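Local coordinates for putative DNA-binding protein (Streptomyces coelicolor, PDB 2EWT) that probably binds DNA through a small all-helical helix-turn-helix domain and acts as a central regulator of aerial mycelium formation, at residues R14-Q19 with Y62-Q67; T18-S23 with E28-G33; L22-V27 with V38-Y43. All blocks are in the same frame, centred on the assembly; numbering follows the deposited sequence.

From the N terminus, helix 3-19 supplies the first segment of interaction 1 and the start of that of interaction 2; interaction 3 begins just after it. Interaction 2 closes the shortest loop: residues 18-23, where the helix ends and the chain turns, meet residues 28-33 at the far end of helix 24-30. Interaction 3, sharing Leu22 and Ser23 with it, reaches on to helix 37-45, packing two successive helices together. Interaction 1 closes the widest loop, bringing the chain just beyond helix 52-62 back to helix 3-19, with interaction 3 nested inside it. Arg17 of interaction 1 joins them physically: its NH1 reaches Leu22 O, and its chain packs on Leu24 and Val27.

Interaction 1 of 3, residues R14-Q19 with Y62-Q67; sequences RAIRTQ and YGVPVQ
The CG2 methyl of Ile16 presses on the root of the Tyr62 side chain, 3.6 Å from Tyr62 CB and nearly as close to CG. Standing opposite the backbone N across the CA–CB bond, this branch is carried over to the tyrosine, and it also meets Val64 CG1 at 4.2 Å. The next residue, Arg17, runs alongside Tyr62 in the same direction. Its aliphatic CB, CG and CD gather round the phenol oxygen, with Arg17 CB 3.5 Å from Tyr62 OH, while the guanidinium plane is turned 51° from the ring. The contact is a buried one in the all-helical helix-turn-helix domain, where the end of helix 52-62 closes against the last turns of helix 3-19. Beyond Tyr62 the chain leaves its helix in a Schellman motif: Gly63 takes a positive phi of 73°, and the turn delivers Val64 to Ile16. A serine in place of Tyr62 would probably open a gap beside Ile16 CG2 and take away the ring and hydroxyl that lie along the Arg17 methylenes. The arginine bends at chi3 (66°), and its polar end is held by a salt bridge to Glu44 and a hydrogen bond to Leu22 O.

Interaction 2 of 3, residues T18-S23 with E28-G33; sequences TQQGLS and EEKSQG
The CA atoms of Leu22 and Lys30 stand 8.9 Å apart, the chain having turned at Gln20 and Gly21 after helix 3-19 and come back as helix 24-30. Gly21 sits at a positive phi of 68°, and its N bonds to Thr18 O at 2.8 Å, closing the turn. Long side chains bridge the distance. Lys30 is stretched out with all four of its torsions close to 180°, which lays its methylenes beside the leucine: Lys30 CD comes to 4.3 Å from Leu22 CD1. Farther out, the ammonium end draws near the tip of the Gln20 side chain. No hydrogen bond crosses between the segments, and the touch is light: a surface contact of the helix-turn-helix domain, between the turn after helix 3-19 and the C-terminal end of helix 24-30. That end is finished by a Schellman motif, in which Gly33 N returns to Glu28 O at 2.7 Å and Gln32 N to Glu29 O at 3.0 Å. At the backbone angles of Gly33, a CB would run into the carbonyl oxygen of Gln32. Glu28 OE1 then accepts from Ala37 N, linking this helix to the start of helix 37-45, the next in the chain. Helix 52-62 meets both segments: Gln20 touches Tyr62, and Lys30 and Ser31 touch Phe61.

Interaction 3 of 3, residues L22-V27 with V38-Y43; sequences LSLHGV and VVVGSY. With SO4 (sulfate ion), chain C.
Leu24 and Val40 lie alongside each other, pointing opposite ways, the CD2 methyl of Leu24 lying 3.7 Å from Val40 CG1. The other leucine methyl, CD1, comes over the backbone of the second helix, 4.1 Å from Gly41 CA. A side chain at Gly41 would intrude here, since a CB would lie only 3.5 Å from Leu24 CD1. One turn farther along, Val27 meets the other branch of the same valine at a slant, its CG1 lying 4.2 Å from Val40 CG2. The first torsion of Val40 gives it both partners: CG1, anti to the backbone N (chi1 176°), goes to Leu24, and CG2, anti to the carbonyl carbon, to Val27. Helices 24-30 and 37-45 are consecutive and packed together, as the two helices of a helix-turn-helix unit are, the second probably being the recognition helix. The first begins at Ser23, the N-cap residue, whose OG accepts from Gly26 N at 2.9 Å. Arg17 of helix 3-19 packs on Leu24 and Val27, and Tyr62 of helix 52-62 packs on Val27 and Val40. Away from this interface, Tyr43 OH lies 2.9 Å from O3 of a sulfate ion, probably from the crystallisation liquor, which is also hydrogen-bonded to Arg54.

Interaction 1 of 3, residues R14-Q19 with Y62-Q67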
ATOM      1  N   ARG A  14      -3.056  13.636   4.765  1.00  8.71           N
ATOM      2  CA  ARG A  14      -3.561  14.974   5.066  1.00  9.49           C
ATOM      3  C   ARG A  14      -2.479  16.026   4.805  1.00 11.35           C
ATOM      4  O   ARG A  14      -2.747  17.074   4.215  1.00 10.90           O
ATOM      5  CB  ARG A  14      -4.034  15.060   6.526  1.00 10.80           C
ATOM      6  CG  ARG A  14      -4.599  16.434   6.899  1.00 13.29           C
ATOM      7  CD  ARG A  14      -4.897  16.589   8.390  1.00 19.08           C
ATOM      8  NE  ARG A  14      -6.089  15.866   8.833  1.00 24.61           N
ATOM      9  CZ  ARG A  14      -6.099  14.604   9.251  1.00 27.55           C
ATOM     10  NH1 ARG A  14      -4.974  13.901   9.287  1.00 28.89           N
ATOM     11  NH2 ARG A  14      -7.238  14.047   9.651  1.00 27.29           N
ATOM     12  N   ALA A  15      -1.255  15.741   5.237  1.00 12.57           N
ATOM     13  CA  ALA A  15      -0.150  16.672   5.043  1.00 12.92           C
ATOM     14  C   ALA A  15       0.078  16.961   3.562  1.00 12.89           C
ATOM     15  O   ALA A  15       0.143  18.117   3.154  1.00 14.05           O
ATOM     16  CB  ALA A  15       1.125  16.114   5.674  1.00 14.20           C
ATOM     17  N   ILE A  16       0.190  15.912   2.752  1.00 12.63           N
ATOM     18  CA  ILE A  16       0.412  16.087   1.320  1.00 11.83           C
ATOM     19  C   ILE A  16      -0.721  16.874   0.656  1.00 11.78           C
ATOM     20  O   ILE A  16      -0.471  17.722  -0.202  1.00 11.11           O
ATOM     21  CB  ILE A  16       0.602  14.719   0.617  1.00 12.87           C
ATOM     22  CG1 ILE A  16       2.045  14.243   0.800  1.00 16.45           C
ATOM     23  CG2 ILE A  16       0.281  14.829  -0.867  1.00 13.35           C
ATOM     24  CD1 ILE A  16       2.480  14.105   2.246  1.00 18.75           C
ATOM     25  N   ARG A  17      -1.959  16.596   1.052  1.00  9.89           N
ATOM     26  CA  ARG A  17      -3.105  17.308   0.491  1.00 10.85           C
ATOM     27  C   ARG A  17      -3.013  18.802   0.784  1.00 11.40           C
ATOM     28  O   ARG A  17      -3.056  19.624  -0.129  1.00 12.21           O
ATOM     29  CB  ARG A  17      -4.415  16.780   1.077  1.00  8.22           C
ATOM     30  CG  ARG A  17      -5.616  17.660   0.753  1.00  9.46           C
ATOM     31  CD  ARG A  17      -6.918  17.046   1.240  1.00  8.43           C
ATOM     32  NE  ARG A  17      -7.010  16.945   2.697  1.00  8.65           N
ATOM     33  CZ  ARG A  17      -7.166  17.977   3.522  1.00 11.07           C
ATOM     34  NH1 ARG A  17      -7.243  19.218   3.049  1.00  9.15           N
ATOM     35  NH2 ARG A  17      -7.282  17.764   4.827  1.00  8.28           N
ATOM     36  N   THR A  18      -2.897  19.138   2.065  1.00 13.61           N
ATOM     37  CA  THR A  18      -2.815  20.530   2.497  1.00 14.36           C
ATOM     38  C   THR A  18      -1.581  21.227   1.938  1.00 17.59           C
ATOM     39  O   THR A  18      -1.634  22.403   1.578  1.00 16.98           O
ATOM     40  CB  THR A  18      -2.793  20.634   4.037  1.00 15.53           C
ATOM     41  OG1 THR A  18      -1.705  19.857   4.557  1.00 17.53           O
ATOM     42  CG2 THR A  18      -4.105  20.124   4.625  1.00 15.12           C
ATOM     43  N   GLN A  19      -0.475  20.494   1.855  1.00 19.26           N
ATOM     44  CA  GLN A  19       0.773  21.050   1.342  1.00 21.50           C
ATOM     45  C   GLN A  19       0.646  21.662  -0.044  1.00 20.86           C
ATOM     46  O   GLN A  19       1.339  22.628  -0.364  1.00 22.64           O
ATOM     47  CB  GLN A  19       1.864  19.979   1.328  1.00 22.59           C
ATOM     48  CG  GLN A  19       2.605  19.853   2.642  1.00 25.97           C
ATOM     49  CD  GLN A  19       3.648  18.757   2.615  1.00 26.27           C
ATOM     50  OE1 GLN A  19       4.349  18.577   1.619  1.00 27.87           O
ATOM     51  NE2 GLN A  19       3.766  18.027   3.716  1.00 28.90           N
ATOM     52  N   TYR A  62      -2.186  13.256  -6.169  1.00 12.82           N
ATOM     53  CA  TYR A  62      -1.451  14.322  -5.511  1.00 13.77           C
ATOM     54  C   TYR A  62      -0.117  14.631  -6.184  1.00 14.56           C
ATOM     55  O   TYR A  62       0.529  15.624  -5.857  1.00 16.51           O
ATOM     56  CB  TYR A  62      -1.233  13.978  -4.039  1.00 11.51           C
ATOM     57  CG  TYR A  62      -2.501  14.057  -3.209  1.00 10.56           C
ATOM     58  CD1 TYR A  62      -3.296  15.203  -3.230  1.00 11.04           C
ATOM     59  CD2 TYR A  62      -2.897  12.996  -2.397  1.00 12.16           C
ATOM     60  CE1 TYR A  62      -4.458  15.297  -2.464  1.00 10.76           C
ATOM     61  CE2 TYR A  62      -4.062  13.077  -1.622  1.00 11.04           C
ATOM     62  CZ  TYR A  62      -4.836  14.230  -1.662  1.00 11.22           C
ATOM     63  OH  TYR A  62      -5.977  14.318  -0.897  1.00 10.04           O
ATOM     64  N   GLY A  63       0.287  13.777  -7.120  1.00 16.91           N
ATOM     65  CA  GLY A  63       1.536  13.992  -7.830  1.00 18.11           C
ATOM     66  C   GLY A  63       2.784  13.720  -7.010  1.00 19.15           C
ATOM     67  O   GLY A  63       3.820  14.357  -7.213  1.00 18.77           O
ATOM     68  N   VAL A  64       2.694  12.773  -6.081  1.00 18.03           N
ATOM     69  CA  VAL A  64       3.830  12.423  -5.236  1.00 19.44           C
ATOM     70  C   VAL A  64       4.063  10.916  -5.251  1.00 20.34           C
ATOM     71  O   VAL A  64       3.152  10.141  -5.541  1.00 20.59           O
ATOM     72  CB  VAL A  64       3.599  12.845  -3.767  1.00 19.66           C
ATOM     73  CG1 VAL A  64       3.323  14.337  -3.687  1.00 19.29           C
ATOM     74  CG2 VAL A  64       2.447  12.050  -3.171  1.00 19.38           C
ATOM     75  N   PRO A  65       5.297  10.481  -4.954  1.00 22.35           N
ATOM     76  CA  PRO A  65       5.608   9.047  -4.937  1.00 21.91           C
ATOM     77  C   PRO A  65       4.906   8.402  -3.742  1.00 19.83           C
ATOM     78  O   PRO A  65       4.717   9.049  -2.713  1.00 19.72           O
ATOM     79  CB  PRO A  65       7.128   9.026  -4.782  1.00 21.95           C
ATOM     80  CG  PRO A  65       7.558  10.325  -5.403  1.00 24.11           C
ATOM     81  CD  PRO A  65       6.530  11.281  -4.859  1.00 21.90           C
ATOM     82  N   VAL A  66       4.525   7.136  -3.873  1.00 19.64           N
ATOM     83  CA  VAL A  66       3.856   6.439  -2.777  1.00 18.27           C
ATOM     84  C   VAL A  66       4.687   6.527  -1.497  1.00 18.41           C
ATOM     85  O   VAL A  66       4.145   6.680  -0.406  1.00 16.81           O
ATOM     86  CB  VAL A  66       3.614   4.946  -3.122  1.00 19.14           C
ATOM     87  CG1 VAL A  66       4.932   4.262  -3.433  1.00 20.55           C
ATOM     88  CG2 VAL A  66       2.917   4.247  -1.966  1.00 17.80           C
ATOM     89  N   GLN A  67       6.007   6.451  -1.640  1.00 19.46           N
ATOM     90  CA  GLN A  67       6.905   6.512  -0.491  1.00 21.41           C
ATOM     91  C   GLN A  67       6.651   7.723   0.409  1.00 21.24           C
ATOM     92  O   GLN A  67       6.740   7.622   1.633  1.00 22.16           O
ATOM     93  CB  GLN A  67       8.361   6.519  -0.967  1.00 23.01           C
ATOM     94  CG  GLN A  67       9.369   6.313   0.150  1.00 25.72           C
ATOM     95  CD  GLN A  67       9.167   4.997   0.872  1.00 26.89           C
ATOM     96  OE1 GLN A  67       9.186   3.931   0.257  1.00 29.12           O
ATOM     97  NE2 GLN A  67       8.970   5.064   2.186  1.00 26.81           N
TER

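Interaction 2 of 3, residues T18-S23 with E28-G33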
ATOM      1  N   THR A  18      -2.897  19.138   2.065  1.00 13.61           N
ATOM      2  CA  THR A  18      -2.815  20.530   2.497  1.00 14.36           C
ATOM      3  C   THR A  18      -1.581  21.227   1.938  1.00 17.59           C
ATOM      4  O   THR A  18      -1.634  22.403   1.578  1.00 16.98           O
ATOM      5  CB  THR A  18      -2.793  20.634   4.037  1.00 15.53           C
ATOM      6  OG1 THR A  18      -1.705  19.857   4.557  1.00 17.53           O
ATOM      7  CG2 THR A  18      -4.105  20.124   4.625  1.00 15.12           C
ATOM      8  N   GLN A  19      -0.475  20.494   1.855  1.00 19.26           N
ATOM      9  CA  GLN A  19       0.773  21.050   1.342  1.00 21.50           C
ATOM     10  C   GLN A  19       0.646  21.662  -0.044  1.00 20.86           C
ATOM     11  O   GLN A  19       1.339  22.628  -0.364  1.00 22.64           O
ATOM     12  CB  GLN A  19       1.864  19.979   1.328  1.00 22.59           C
ATOM     13  CG  GLN A  19       2.605  19.853   2.642  1.00 25.97           C
ATOM     14  CD  GLN A  19       3.648  18.757   2.615  1.00 26.27           C
ATOM     15  OE1 GLN A  19       4.349  18.577   1.619  1.00 27.87           O
ATOM     16  NE2 GLN A  19       3.766  18.027   3.716  1.00 28.90           N
ATOM     17  N   GLN A  20      -0.226  21.103  -0.874  1.00 19.17           N
ATOM     18  CA  GLN A  20      -0.408  21.644  -2.210  1.00 20.47           C
ATOM     19  C   GLN A  20      -1.641  22.536  -2.301  1.00 17.60           C
ATOM     20  O   GLN A  20      -2.199  22.740  -3.379  1.00 19.10           O
ATOM     21  CB  GLN A  20      -0.473  20.521  -3.241  1.00 22.28           C
ATOM     22  CG  GLN A  20      -1.606  19.542  -3.061  1.00 24.56           C
ATOM     23  CD  GLN A  20      -1.419  18.317  -3.926  1.00 26.88           C
ATOM     24  OE1 GLN A  20      -0.541  17.492  -3.670  1.00 28.93           O
ATOM     25  NE2 GLN A  20      -2.232  18.197  -4.966  1.00 27.47           N
ATOM     26  N   GLY A  21      -2.058  23.054  -1.149  1.00 17.28           N
ATOM     27  CA  GLY A  21      -3.186  23.969  -1.079  1.00 14.68           C
ATOM     28  C   GLY A  21      -4.590  23.481  -1.384  1.00 14.89           C
ATOM     29  O   GLY A  21      -5.438  24.272  -1.793  1.00 14.19           O
ATOM     30  N   LEU A  22      -4.849  22.195  -1.180  1.00 11.50           N
ATOM     31  CA  LEU A  22      -6.175  21.650  -1.444  1.00 10.90           C
ATOM     32  C   LEU A  22      -6.939  21.350  -0.156  1.00 10.01           C
ATOM     33  O   LEU A  22      -6.384  20.792   0.786  1.00  9.99           O
ATOM     34  CB  LEU A  22      -6.063  20.354  -2.256  1.00 10.88           C
ATOM     35  CG  LEU A  22      -5.575  20.432  -3.702  1.00 10.33           C
ATOM     36  CD1 LEU A  22      -5.443  19.025  -4.270  1.00 14.47           C
ATOM     37  CD2 LEU A  22      -6.552  21.252  -4.531  1.00 12.80           C
ATOM     38  N   SER A  23      -8.208  21.747  -0.120  1.00  9.07           N
ATOM     39  CA  SER A  23      -9.065  21.459   1.022  1.00  8.17           C
ATOM     40  C   SER A  23      -9.726  20.143   0.621  1.00  9.18           C
ATOM     41  O   SER A  23      -9.549  19.690  -0.511  1.00  8.20           O
ATOM     42  CB  SER A  23     -10.139  22.540   1.179  1.00  7.88           C
ATOM     43  OG  SER A  23     -10.973  22.597   0.030  1.00  9.79           O
ATOM     44  N   GLU A  28     -12.344  16.942  -3.934  1.00  9.94           N
ATOM     45  CA  GLU A  28     -13.548  16.436  -4.587  1.00  7.68           C
ATOM     46  C   GLU A  28     -13.769  17.150  -5.916  1.00 10.02           C
ATOM     47  O   GLU A  28     -14.196  16.539  -6.897  1.00  9.96           O
ATOM     48  CB  GLU A  28     -14.769  16.632  -3.680  1.00  7.57           C
ATOM     49  CG  GLU A  28     -16.024  15.913  -4.166  1.00 10.65           C
ATOM     50  CD  GLU A  28     -17.127  15.886  -3.128  1.00 13.90           C
ATOM     51  OE1 GLU A  28     -16.859  15.453  -1.986  1.00 12.21           O
ATOM     52  OE2 GLU A  28     -18.265  16.292  -3.450  1.00 17.07           O
ATOM     53  N   GLU A  29     -13.476  18.446  -5.949  1.00 11.27           N
ATOM     54  CA  GLU A  29     -13.650  19.219  -7.171  1.00 11.34           C
ATOM     55  C   GLU A  29     -12.609  18.848  -8.215  1.00 12.22           C
ATOM     56  O   GLU A  29     -12.950  18.544  -9.354  1.00 13.39           O
ATOM     57  CB  GLU A  29     -13.566  20.718  -6.877  1.00 13.04           C
ATOM     58  CG  GLU A  29     -14.711  21.247  -6.039  1.00 15.20           C
ATOM     59  CD  GLU A  29     -14.549  22.712  -5.692  1.00 17.35           C
ATOM     60  OE1 GLU A  29     -13.533  23.064  -5.053  1.00 21.76           O
ATOM     61  OE2 GLU A  29     -15.437  23.510  -6.056  1.00 19.77           O
ATOM     62  N   LYS A  30     -11.339  18.864  -7.823  1.00 12.47           N
ATOM     63  CA  LYS A  30     -10.264  18.542  -8.755  1.00 13.80           C
ATOM     64  C   LYS A  30     -10.375  17.128  -9.317  1.00 14.31           C
ATOM     65  O   LYS A  30     -10.014  16.886 -10.474  1.00 15.07           O
ATOM     66  CB  LYS A  30      -8.894  18.727  -8.086  1.00 13.46           C
ATOM     67  CG  LYS A  30      -7.724  18.567  -9.052  1.00 14.06           C
ATOM     68  CD  LYS A  30      -6.392  18.921  -8.417  1.00 17.04           C
ATOM     69  CE  LYS A  30      -5.280  18.911  -9.463  1.00 15.26           C
ATOM     70  NZ  LYS A  30      -3.965  19.319  -8.896  1.00 18.53           N
ATOM     71  N   SER A  31     -10.893  16.202  -8.513  1.00 15.12           N
ATOM     72  CA  SER A  31     -11.036  14.813  -8.941  1.00 14.62           C
ATOM     73  C   SER A  31     -12.368  14.544  -9.630  1.00 14.91           C
ATOM     74  O   SER A  31     -12.724  13.394  -9.874  1.00 14.85           O
ATOM     75  CB  SER A  31     -10.891  13.867  -7.747  1.00 12.52           C
ATOM     76  OG  SER A  31     -11.996  13.985  -6.868  1.00 12.16           O
ATOM     77  N   GLN A  32     -13.102  15.606  -9.942  1.00 15.09           N
ATOM     78  CA  GLN A  32     -14.391  15.467 -10.611  1.00 16.45           C
ATOM     79  C   GLN A  32     -15.315  14.556  -9.800  1.00 14.65           C
ATOM     80  O   GLN A  32     -16.156  13.853 -10.364  1.00 14.74           O
ATOM     81  CB  GLN A  32     -14.201  14.867 -12.009  1.00 20.11           C
ATOM     82  CG  GLN A  32     -12.931  15.304 -12.732  1.00 26.72           C
ATOM     83  CD  GLN A  32     -13.000  16.717 -13.266  1.00 29.87           C
ATOM     84  OE1 GLN A  32     -13.205  17.669 -12.517  1.00 33.29           O
ATOM     85  NE2 GLN A  32     -12.820  16.859 -14.574  1.00 33.22           N
ATOM     86  N   GLY A  33     -15.137  14.553  -8.481  1.00 12.42           N
ATOM     87  CA  GLY A  33     -15.973  13.733  -7.622  1.00 12.72           C
ATOM     88  C   GLY A  33     -15.496  12.313  -7.366  1.00 12.76           C
ATOM     89  O   GLY A  33     -16.130  11.574  -6.613  1.00 11.40           O
TER

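Interaction 3 of 3, residues L22-V27 with V38-Y43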
ATOM      1  N   LEU A  22      -4.849  22.195  -1.180  1.00 11.50           N
ATOM      2  CA  LEU A  22      -6.175  21.650  -1.444  1.00 10.90           C
ATOM      3  C   LEU A  22      -6.939  21.350  -0.156  1.00 10.01           C
ATOM      4  O   LEU A  22      -6.384  20.792   0.786  1.00  9.99           O
ATOM      5  CB  LEU A  22      -6.063  20.354  -2.256  1.00 10.88           C
ATOM      6  CG  LEU A  22      -5.575  20.432  -3.702  1.00 10.33           C
ATOM      7  CD1 LEU A  22      -5.443  19.025  -4.270  1.00 14.47           C
ATOM      8  CD2 LEU A  22      -6.552  21.252  -4.531  1.00 12.80           C
ATOM      9  N   SER A  23      -8.208  21.747  -0.120  1.00  9.07           N
ATOM     10  CA  SER A  23      -9.065  21.459   1.022  1.00  8.17           C
ATOM     11  C   SER A  23      -9.726  20.143   0.621  1.00  9.18           C
ATOM     12  O   SER A  23      -9.549  19.690  -0.511  1.00  8.20           O
ATOM     13  CB  SER A  23     -10.139  22.540   1.179  1.00  7.88           C
ATOM     14  OG  SER A  23     -10.973  22.597   0.030  1.00  9.79           O
ATOM     15  N   LEU A  24     -10.483  19.522   1.521  1.00  8.10           N
ATOM     16  CA  LEU A  24     -11.149  18.278   1.155  1.00  9.27           C
ATOM     17  C   LEU A  24     -12.131  18.561   0.017  1.00  7.08           C
ATOM     18  O   LEU A  24     -12.298  17.743  -0.891  1.00  6.73           O
ATOM     19  CB  LEU A  24     -11.874  17.678   2.366  1.00  9.43           C
ATOM     20  CG  LEU A  24     -10.941  17.064   3.416  1.00  8.79           C
ATOM     21  CD1 LEU A  24     -11.747  16.633   4.635  1.00  7.60           C
ATOM     22  CD2 LEU A  24     -10.197  15.873   2.811  1.00  9.23           C
ATOM     23  N   HIS A  25     -12.773  19.726   0.061  1.00  8.64           N
ATOM     24  CA  HIS A  25     -13.712  20.109  -0.991  1.00  8.35           C
ATOM     25  C   HIS A  25     -12.923  20.246  -2.293  1.00  9.20           C
ATOM     26  O   HIS A  25     -13.367  19.808  -3.357  1.00  6.81           O
ATOM     27  CB  HIS A  25     -14.377  21.450  -0.651  1.00 11.18           C
ATOM     28  CG  HIS A  25     -15.390  21.897  -1.660  1.00 12.17           C
ATOM     29  ND1 HIS A  25     -15.744  23.220  -1.819  1.00 15.81           N
ATOM     30  CD2 HIS A  25     -16.136  21.200  -2.547  1.00 13.28           C
ATOM     31  CE1 HIS A  25     -16.663  23.318  -2.763  1.00 15.04           C
ATOM     32  NE2 HIS A  25     -16.920  22.106  -3.220  1.00 14.40           N
ATOM     33  N   GLY A  26     -11.745  20.856  -2.193  1.00  7.76           N
ATOM     34  CA  GLY A  26     -10.900  21.044  -3.361  1.00  9.32           C
ATOM     35  C   GLY A  26     -10.542  19.729  -4.027  1.00  9.43           C
ATOM     36  O   GLY A  26     -10.475  19.644  -5.258  1.00  8.71           O
ATOM     37  N   VAL A  27     -10.305  18.705  -3.213  1.00  9.66           N
ATOM     38  CA  VAL A  27      -9.964  17.384  -3.729  1.00  9.18           C
ATOM     39  C   VAL A  27     -11.147  16.809  -4.499  1.00  9.63           C
ATOM     40  O   VAL A  27     -10.979  16.262  -5.583  1.00  9.75           O
ATOM     41  CB  VAL A  27      -9.575  16.416  -2.587  1.00  9.72           C
ATOM     42  CG1 VAL A  27      -9.513  14.981  -3.104  1.00  8.86           C
ATOM     43  CG2 VAL A  27      -8.218  16.809  -2.018  1.00  8.43           C
ATOM     44  N   VAL A  38     -15.771  13.346   2.193  1.00  8.77           N
ATOM     45  CA  VAL A  38     -16.078  12.523   3.360  1.00  7.96           C
ATOM     46  C   VAL A  38     -15.213  11.264   3.404  1.00  8.21           C
ATOM     47  O   VAL A  38     -14.756  10.857   4.471  1.00  8.82           O
ATOM     48  CB  VAL A  38     -17.576  12.120   3.371  1.00  8.88           C
ATOM     49  CG1 VAL A  38     -17.851  11.132   4.492  1.00 12.71           C
ATOM     50  CG2 VAL A  38     -18.437  13.365   3.550  1.00 10.24           C
ATOM     51  N   VAL A  39     -14.978  10.664   2.243  1.00  8.05           N
ATOM     52  CA  VAL A  39     -14.170   9.452   2.167  1.00  8.15           C
ATOM     53  C   VAL A  39     -12.696   9.757   2.427  1.00  8.87           C
ATOM     54  O   VAL A  39     -12.049   9.079   3.228  1.00  9.29           O
ATOM     55  CB  VAL A  39     -14.312   8.773   0.791  1.00  8.73           C
ATOM     56  CG1 VAL A  39     -13.451   7.516   0.739  1.00 11.54           C
ATOM     57  CG2 VAL A  39     -15.772   8.428   0.533  1.00 11.24           C
ATOM     58  N   VAL A  40     -12.169  10.780   1.761  1.00  8.96           N
ATOM     59  CA  VAL A  40     -10.769  11.150   1.954  1.00  8.88           C
ATOM     60  C   VAL A  40     -10.563  11.532   3.416  1.00  9.31           C
ATOM     61  O   VAL A  40      -9.545  11.195   4.015  1.00  7.60           O
ATOM     62  CB  VAL A  40     -10.367  12.327   1.047  1.00 10.27           C
ATOM     63  CG1 VAL A  40      -8.932  12.743   1.339  1.00 10.72           C
ATOM     64  CG2 VAL A  40     -10.501  11.915  -0.417  1.00 10.53           C
ATOM     65  N   GLY A  41     -11.543  12.225   3.992  1.00  9.06           N
ATOM     66  CA  GLY A  41     -11.444  12.598   5.392  1.00  9.01           C
ATOM     67  C   GLY A  41     -11.313  11.358   6.263  1.00 10.04           C
ATOM     68  O   GLY A  41     -10.473  11.305   7.168  1.00  8.17           O
ATOM     69  N   SER A  42     -12.134  10.347   5.993  1.00  9.88           N
ATOM     70  CA  SER A  42     -12.079   9.123   6.784  1.00  9.80           C
ATOM     71  C   SER A  42     -10.719   8.441   6.646  1.00 10.72           C
ATOM     72  O   SER A  42     -10.223   7.855   7.609  1.00 10.18           O
ATOM     73  CB  SER A  42     -13.215   8.162   6.399  1.00 12.56           C
ATOM     74  OG  SER A  42     -13.130   7.738   5.054  1.00 14.18           O
ATOM     75  N   TYR A  43     -10.106   8.527   5.465  1.00  9.35           N
ATOM     76  CA  TYR A  43      -8.784   7.929   5.269  1.00  9.47           C
ATOM     77  C   TYR A  43      -7.780   8.693   6.129  1.00  8.59           C
ATOM     78  O   TYR A  43      -6.918   8.100   6.778  1.00  9.51           O
ATOM     79  CB  TYR A  43      -8.300   8.039   3.814  1.00  9.65           C
ATOM     80  CG  TYR A  43      -9.083   7.294   2.753  1.00  9.71           C
ATOM     81  CD1 TYR A  43      -9.695   6.067   3.023  1.00 10.26           C
ATOM     82  CD2 TYR A  43      -9.152   7.789   1.450  1.00 11.11           C
ATOM     83  CE1 TYR A  43     -10.354   5.352   2.014  1.00 10.18           C
ATOM     84  CE2 TYR A  43      -9.807   7.085   0.437  1.00  8.77           C
ATOM     85  CZ  TYR A  43     -10.404   5.868   0.726  1.00  9.16           C
ATOM     86  OH  TYR A  43     -11.054   5.178  -0.271  1.00 12.27           O
TER
HETATM   87  S   SO4 C2002     -12.769   2.181  -0.755  1.00 50.73           S
HETATM   88  O1  SO4 C2002     -12.681   2.543   0.672  1.00 50.67           O
HETATM   89  O2  SO4 C2002     -13.963   1.346  -0.980  1.00 51.63           O
HETATM   90  O3  SO4 C2002     -12.875   3.409  -1.567  1.00 51.90           O
HETATM   91  O4  SO4 C2002     -11.561   1.431  -1.149  1.00 50.78           O